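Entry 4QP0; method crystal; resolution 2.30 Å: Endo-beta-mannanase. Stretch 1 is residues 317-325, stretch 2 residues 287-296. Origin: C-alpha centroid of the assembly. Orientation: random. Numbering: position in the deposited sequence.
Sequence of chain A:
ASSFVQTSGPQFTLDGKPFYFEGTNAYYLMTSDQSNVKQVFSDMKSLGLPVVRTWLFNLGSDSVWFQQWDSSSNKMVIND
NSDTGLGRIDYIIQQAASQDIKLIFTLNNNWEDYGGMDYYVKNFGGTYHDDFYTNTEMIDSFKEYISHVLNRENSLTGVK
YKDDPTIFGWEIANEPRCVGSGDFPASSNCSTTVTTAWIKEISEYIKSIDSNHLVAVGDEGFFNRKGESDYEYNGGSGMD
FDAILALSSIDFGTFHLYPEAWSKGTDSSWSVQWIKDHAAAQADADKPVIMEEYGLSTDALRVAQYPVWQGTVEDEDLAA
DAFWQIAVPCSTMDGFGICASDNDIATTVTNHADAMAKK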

ATOM      1  N   ASP A 317      -7.050  -7.938 -17.955  1.00 32.27           N
ATOM      2  CA  ASP A 317      -7.709  -6.636 -17.800  1.00 33.29           C
ATOM      3  C   ASP A 317      -7.721  -6.167 -16.331  1.00 32.78           C
ATOM      4  O   ASP A 317      -8.685  -5.543 -15.854  1.00 30.00           O
ATOM      5  CB  ASP A 317      -9.130  -6.682 -18.386  1.00 37.97           C
ATOM      6  CG  ASP A 317      -9.496  -5.419 -19.140  1.00 41.83           C
ATOM      7  OD1 ASP A 317      -8.884  -5.161 -20.201  1.00 44.72           O
ATOM      8  OD2 ASP A 317     -10.411  -4.696 -18.684  1.00 43.40           O
ATOM      9  N   LEU A 318      -6.637  -6.482 -15.622  1.00 31.41           N
ATOM     10  CA  LEU A 318      -6.470  -6.056 -14.248  1.00 30.75           C
ATOM     11  C   LEU A 318      -6.342  -4.542 -14.252  1.00 30.54           C
ATOM     12  O   LEU A 318      -5.673  -3.982 -15.134  1.00 29.05           O
ATOM     13  CB  LEU A 318      -5.238  -6.715 -13.610  1.00 30.17           C
ATOM     14  CG  LEU A 318      -5.106  -6.596 -12.084  1.00 29.29           C
ATOM     15  CD1 LEU A 318      -6.079  -7.503 -11.353  1.00 28.64           C
ATOM     16  CD2 LEU A 318      -3.682  -6.886 -11.637  1.00 29.70           C
ATOM     17  N   ALA A 319      -6.982  -3.896 -13.276  1.00 28.22           N
ATOM     18  CA  ALA A 319      -7.087  -2.432 -13.240  1.00 28.77           C
ATOM     19  C   ALA A 319      -5.730  -1.742 -13.258  1.00 29.47           C
ATOM     20  O   ALA A 319      -5.518  -0.797 -14.025  1.00 29.64           O
ATOM     21  CB  ALA A 319      -7.906  -1.975 -12.037  1.00 28.02           C
ATOM     22  N   ALA A 320      -4.805  -2.226 -12.431  1.00 29.38           N
ATOM     23  CA  ALA A 320      -3.476  -1.630 -12.347  1.00 28.61           C
ATOM     24  C   ALA A 320      -2.501  -2.502 -11.578  1.00 30.17           C
ATOM     25  O   ALA A 320      -2.892  -3.472 -10.916  1.00 30.35           O
ATOM     26  CB  ALA A 320      -3.563  -0.262 -11.699  1.00 29.06           C
ATOM     27  N   ASP A 321      -1.226  -2.140 -11.655  1.00 30.52           N
ATOM     28  CA  ASP A 321      -0.182  -2.823 -10.905  1.00 31.20           C
ATOM     29  C   ASP A 321       0.923  -1.844 -10.551  1.00 30.72           C
ATOM     30  O   ASP A 321       1.148  -0.872 -11.271  1.00 31.94           O
ATOM     31  CB  ASP A 321       0.399  -3.959 -11.735  1.00 33.67           C
ATOM     32  CG  ASP A 321       0.928  -3.477 -13.076  1.00 35.00           C
ATOM     33  OD1 ASP A 321       2.136  -3.156 -13.161  1.00 35.60           O
ATOM     34  OD2 ASP A 321       0.124  -3.384 -14.025  1.00 36.51           O
ATOM     35  N   ALA A 322       1.608  -2.102  -9.444  1.00 29.87           N
ATOM     36  CA  ALA A 322       2.711  -1.251  -9.001  1.00 29.12           C
ATOM     37  C   ALA A 322       3.872  -2.115  -8.536  1.00 28.28           C
ATOM     38  O   ALA A 322       3.714  -2.956  -7.639  1.00 26.80           O
ATOM     39  CB  ALA A 322       2.258  -0.311  -7.888  1.00 28.49           C
ATOM     40  N   PHE A 323       5.028  -1.918  -9.162  1.00 27.19           N
ATOM     41  CA  PHE A 323       6.196  -2.731  -8.858  1.00 27.21           C
ATOM     42  C   PHE A 323       6.934  -2.206  -7.652  1.00 27.36           C
ATOM     43  O   PHE A 323       6.868  -1.018  -7.327  1.00 26.68           O
ATOM     44  CB  PHE A 323       7.153  -2.832 -10.053  1.00 27.20           C
ATOM     45  CG  PHE A 323       7.974  -1.597 -10.291  1.00 26.80           C
ATOM     46  CD1 PHE A 323       9.186  -1.414  -9.640  1.00 27.02           C
ATOM     47  CD2 PHE A 323       7.547  -0.632 -11.186  1.00 27.30           C
ATOM     48  CE1 PHE A 323       9.947  -0.280  -9.868  1.00 27.36           C
ATOM     49  CE2 PHE A 323       8.305   0.504 -11.428  1.00 27.68           C
ATOM     50  CZ  PHE A 323       9.508   0.679 -10.766  1.00 27.76           C
ATOM     51  N   TRP A 324       7.643  -3.117  -7.005  1.00 27.96           N
ATOM     52  CA  TRP A 324       8.493  -2.784  -5.892  1.00 29.54           C
ATOM     53  C   TRP A 324       9.907  -3.065  -6.323  1.00 28.91           C
ATOM     54  O   TRP A 324      10.238  -4.211  -6.617  1.00 28.82           O
ATOM     55  CB  TRP A 324       8.094  -3.613  -4.672  1.00 29.78           C
ATOM     56  CG  TRP A 324       8.956  -3.384  -3.458  1.00 31.16           C
ATOM     57  CD1 TRP A 324      10.260  -3.816  -3.259  1.00 31.62           C
ATOM     58  CD2 TRP A 324       8.594  -2.680  -2.209  1.00 31.34           C
ATOM     59  NE1 TRP A 324      10.719  -3.429  -2.025  1.00 32.74           N
ATOM     60  CE2 TRP A 324       9.772  -2.739  -1.349  1.00 32.32           C
ATOM     61  CE3 TRP A 324       7.461  -2.023  -1.748  1.00 32.25           C
ATOM     62  CZ2 TRP A 324       9.795  -2.158  -0.080  1.00 33.06           C
ATOM     63  CZ3 TRP A 324       7.491  -1.442  -0.472  1.00 32.59           C
ATOM     64  CH2 TRP A 324       8.630  -1.515   0.342  1.00 32.92           C
ATOM     65  N   GLN A 325      10.765  -2.044  -6.386  1.00 28.95           N
ATOM     66  CA  GLN A 325      10.430  -0.651  -6.073  1.00 29.55           C
ATOM     67  C   GLN A 325      11.377   0.263  -6.828  1.00 30.18           C
ATOM     68  O   GLN A 325      12.473  -0.159  -7.200  1.00 30.92           O
ATOM     69  CB  GLN A 325      10.558  -0.380  -4.573  1.00 28.39           C
ATOM     70  CG  GLN A 325      11.972  -0.520  -4.022  1.00 28.53           C
ATOM     71  CD  GLN A 325      12.025  -0.270  -2.525  1.00 28.56           C
ATOM     72  OE1 GLN A 325      11.298   0.569  -1.992  1.00 27.87           O
ATOM     73  NE2 GLN A 325      12.894  -0.996  -1.842  1.00 29.18           N
TER
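Stretch 2, residues 287-296: KPVIMEEYGL

Two neighbouring parallel strands of the endo-beta-mannanase chain, seen along stretch 1. Stretch 2 is a strand from Val289 to Tyr294, extended except at Glu292, and runs beside the strand that takes in Ala320 to Phe323 in the same direction, the two axes 8° apart and 4.3 Å from each other at closest approach. Together the two stretches bury 672 Å² of surface, most of it from residues that are buried in the assembly.

Stretch 1 enters at Asp317, which leaves a helix with positive phi in a Schellman motif and does not touch stretch 2. Leu318 (chi1 t, chi2 p) starts the contact. Its CA-to-CB bond points sideways, but the end of the side chain comes nearer, so that CD1 lies 4.1 Å from Val289 CB and CD2 lies 4.1 Å from Met291 CB. Ala319, with a helix-like phi/psi of -57/-46, directs its methyl toward stretch 2, where CB packs 3.7 Å from Pro288 CB and 3.3 Å from the carbonyl oxygen Val289 O.

Ala320 begins the extended run and pairs with Ile290, CA to CA 4.9 Å. Their side chains share one face of the sheet, Ala320 CB lying 3.9 Å from Ile290 CG1. Ala320 O accepts the first hydrogen bond of the ladder from Met291 N at 3.1 Å, and the same oxygen receives a CA-H...O contact from Ile290 CA at 3.3 Å.

Asp321 pairs with Met291, CA to CA 4.4 Å, and both side chains turn to the other face, with their CB atoms 4.1 Å apart. The backbone also closes in here: Asp321 CA makes a CA-H...O contact with Met291 O at 3.1 Å. The aspartate (chi1 p) reaches along this face to Tyr294, whose OH donates a hydrogen bond to Asp321 OD1 at 3.1 Å, at the edge of the tyrosine ring and near its plane.

Ala322 N donates to Met291 O at 2.7 Å, so Met291 is bonded through both its amide and its carbonyl, to the residues before and after its partner Asp321, as parallel pairing requires. Beyond this point the regular pattern is disturbed. Glu292, with phi/psi of -87/-13, departs from extended geometry, and its carbonyl O comes within 2.9 Å of Ala322 O, a meeting of two acceptors that is no hydrogen bond. The nearest CA neighbour then steps from Glu292, opposite Ala322, to Tyr294, opposite Phe323, passing over Glu293.

Phe323 (chi1 p) leads the end of its side chain away from stretch 2, yet its CB sits over one face of the Tyr294 ring, 3.9 Å from CB to the ring centroid, in a CH-pi contact.

Trp324 restores the backbone link: its N donates to Tyr294 O at 2.8 Å. Its CA-to-CB bond points toward stretch 2 (chi1 t), and Trp324 CE3 lies 3.6 Å from Glu293 CD, approached obliquely. A cis peptide bond follows, and Gln325 beyond it makes no contact.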

ATOM      1  N   LYS A 287     -15.356  -4.640  -8.625  1.00 35.17           N
ATOM      2  CA  LYS A 287     -14.431  -3.670  -8.025  1.00 32.46           C
ATOM      3  C   LYS A 287     -13.040  -3.827  -8.608  1.00 31.50           C
ATOM      4  O   LYS A 287     -12.593  -4.957  -8.830  1.00 30.73           O
ATOM      5  CB  LYS A 287     -14.322  -3.867  -6.518  1.00 30.86           C
ATOM      6  CG  LYS A 287     -15.572  -3.530  -5.754  1.00 31.52           C
ATOM      7  CD  LYS A 287     -15.295  -3.479  -4.271  1.00 30.67           C
ATOM      8  CE  LYS A 287     -16.595  -3.213  -3.540  1.00 31.25           C
ATOM      9  NZ  LYS A 287     -16.382  -3.049  -2.079  1.00 31.98           N
ATOM     10  N   PRO A 288     -12.336  -2.699  -8.829  1.00 30.51           N
ATOM     11  CA  PRO A 288     -10.976  -2.785  -9.335  1.00 29.74           C
ATOM     12  C   PRO A 288     -10.077  -3.466  -8.316  1.00 29.68           C
ATOM     13  O   PRO A 288     -10.305  -3.363  -7.093  1.00 28.47           O
ATOM     14  CB  PRO A 288     -10.557  -1.317  -9.489  1.00 28.65           C
ATOM     15  CG  PRO A 288     -11.823  -0.543  -9.456  1.00 29.78           C
ATOM     16  CD  PRO A 288     -12.699  -1.305  -8.518  1.00 30.18           C
ATOM     17  N   VAL A 289      -9.090  -4.187  -8.836  1.00 28.75           N
ATOM     18  CA  VAL A 289      -8.056  -4.801  -8.025  1.00 28.23           C
ATOM     19  C   VAL A 289      -6.717  -4.315  -8.573  1.00 28.63           C
ATOM     20  O   VAL A 289      -6.585  -4.040  -9.771  1.00 26.42           O
ATOM     21  CB  VAL A 289      -8.172  -6.343  -8.021  1.00 27.77           C
ATOM     22  CG1 VAL A 289      -7.059  -6.974  -7.203  1.00 26.99           C
ATOM     23  CG2 VAL A 289      -9.515  -6.770  -7.447  1.00 27.80           C
ATOM     24  N   ILE A 290      -5.748  -4.169  -7.675  1.00 28.86           N
ATOM     25  CA  ILE A 290      -4.427  -3.689  -8.037  1.00 28.20           C
ATOM     26  C   ILE A 290      -3.359  -4.591  -7.422  1.00 28.51           C
ATOM     27  O   ILE A 290      -3.373  -4.871  -6.215  1.00 28.55           O
ATOM     28  CB  ILE A 290      -4.234  -2.202  -7.631  1.00 28.66           C
ATOM     29  CG1 ILE A 290      -2.891  -1.652  -8.135  1.00 28.32           C
ATOM     30  CG2 ILE A 290      -4.407  -2.004  -6.127  1.00 28.27           C
ATOM     31  CD1 ILE A 290      -2.581  -0.241  -7.675  1.00 28.78           C
ATOM     32  N   MET A 291      -2.462  -5.082  -8.273  1.00 28.37           N
ATOM     33  CA  MET A 291      -1.267  -5.775  -7.815  1.00 28.29           C
ATOM     34  C   MET A 291      -0.300  -4.675  -7.436  1.00 28.52           C
ATOM     35  O   MET A 291       0.512  -4.225  -8.245  1.00 27.59           O
ATOM     36  CB  MET A 291      -0.684  -6.669  -8.904  1.00 28.97           C
ATOM     37  CG  MET A 291       0.569  -7.417  -8.479  1.00 29.17           C
ATOM     38  SD  MET A 291       0.936  -8.803  -9.564  1.00 29.67           S
ATOM     39  CE  MET A 291       1.468  -7.987 -11.073  1.00 27.88           C
ATOM     40  N   GLU A 292      -0.417  -4.217  -6.196  1.00 28.42           N
ATOM     41  CA  GLU A 292       0.227  -2.969  -5.818  1.00 29.08           C
ATOM     42  C   GLU A 292       1.664  -3.165  -5.367  1.00 28.86           C
ATOM     43  O   GLU A 292       2.400  -2.190  -5.223  1.00 30.06           O
ATOM     44  CB  GLU A 292      -0.581  -2.269  -4.738  1.00 29.28           C
ATOM     45  CG  GLU A 292      -0.772  -3.109  -3.487  1.00 29.02           C
ATOM     46  CD  GLU A 292      -1.226  -2.264  -2.331  1.00 31.29           C
ATOM     47  OE1 GLU A 292      -1.483  -1.067  -2.573  1.00 31.67           O
ATOM     48  OE2 GLU A 292      -1.325  -2.783  -1.194  1.00 31.93           O
ATOM     49  N   GLU A 293       2.039  -4.418  -5.116  1.00 28.06           N
ATOM     50  CA  GLU A 293       3.433  -4.790  -4.893  1.00 29.63           C
ATOM     51  C   GLU A 293       3.750  -6.035  -5.694  1.00 30.36           C
ATOM     52  O   GLU A 293       3.014  -7.022  -5.640  1.00 30.26           O
ATOM     53  CB  GLU A 293       3.721  -5.078  -3.420  1.00 30.19           C
ATOM     54  CG  GLU A 293       4.166  -3.878  -2.608  1.00 31.75           C
ATOM     55  CD  GLU A 293       4.643  -4.250  -1.204  1.00 33.50           C
ATOM     56  OE1 GLU A 293       5.524  -5.130  -1.067  1.00 32.71           O
ATOM     57  OE2 GLU A 293       4.144  -3.643  -0.232  1.00 33.77           O
ATOM     58  N   TYR A 294       4.832  -5.975  -6.458  1.00 30.26           N
ATOM     59  CA  TYR A 294       5.452  -7.186  -6.978  1.00 30.29           C
ATOM     60  C   TYR A 294       6.941  -6.996  -7.126  1.00 29.80           C
ATOM     61  O   TYR A 294       7.413  -5.870  -7.321  1.00 29.45           O
ATOM     62  CB  TYR A 294       4.791  -7.695  -8.266  1.00 28.56           C
ATOM     63  CG  TYR A 294       4.869  -6.795  -9.458  1.00 27.85           C
ATOM     64  CD1 TYR A 294       5.860  -6.974 -10.423  1.00 28.40           C
ATOM     65  CD2 TYR A 294       3.923  -5.798  -9.662  1.00 27.59           C
ATOM     66  CE1 TYR A 294       5.920  -6.162 -11.547  1.00 28.10           C
ATOM     67  CE2 TYR A 294       3.975  -4.979 -10.773  1.00 27.36           C
ATOM     68  CZ  TYR A 294       4.972  -5.164 -11.716  1.00 28.09           C
ATOM     69  OH  TYR A 294       5.027  -4.347 -12.818  1.00 27.24           O
ATOM     70  N   GLY A 295       7.682  -8.086  -6.987  1.00 29.80           N
ATOM     71  CA  GLY A 295       9.125  -7.995  -7.060  1.00 32.90           C
ATOM     72  C   GLY A 295       9.836  -9.311  -7.238  1.00 34.86           C
ATOM     73  O   GLY A 295       9.336 -10.361  -6.839  1.00 36.80           O
ATOM     74  N   LEU A 296      11.009  -9.235  -7.857  1.00 35.59           N
ATOM     75  CA  LEU A 296      11.943 -10.346  -7.927  1.00 35.90           C
ATOM     76  C   LEU A 296      13.336  -9.842  -7.547  1.00 37.29           C
ATOM     77  O   LEU A 296      13.701  -8.703  -7.871  1.00 35.88           O
ATOM     78  CB  LEU A 296      11.926 -10.986  -9.318  1.00 36.01           C
ATOM     79  CG  LEU A 296      10.629 -11.745  -9.642  1.00 35.69           C
ATOM     80  CD1 LEU A 296      10.591 -12.157 -11.106  1.00 34.11           C
ATOM     81  CD2 LEU A 296      10.436 -12.949  -8.721  1.00 34.19           C
TER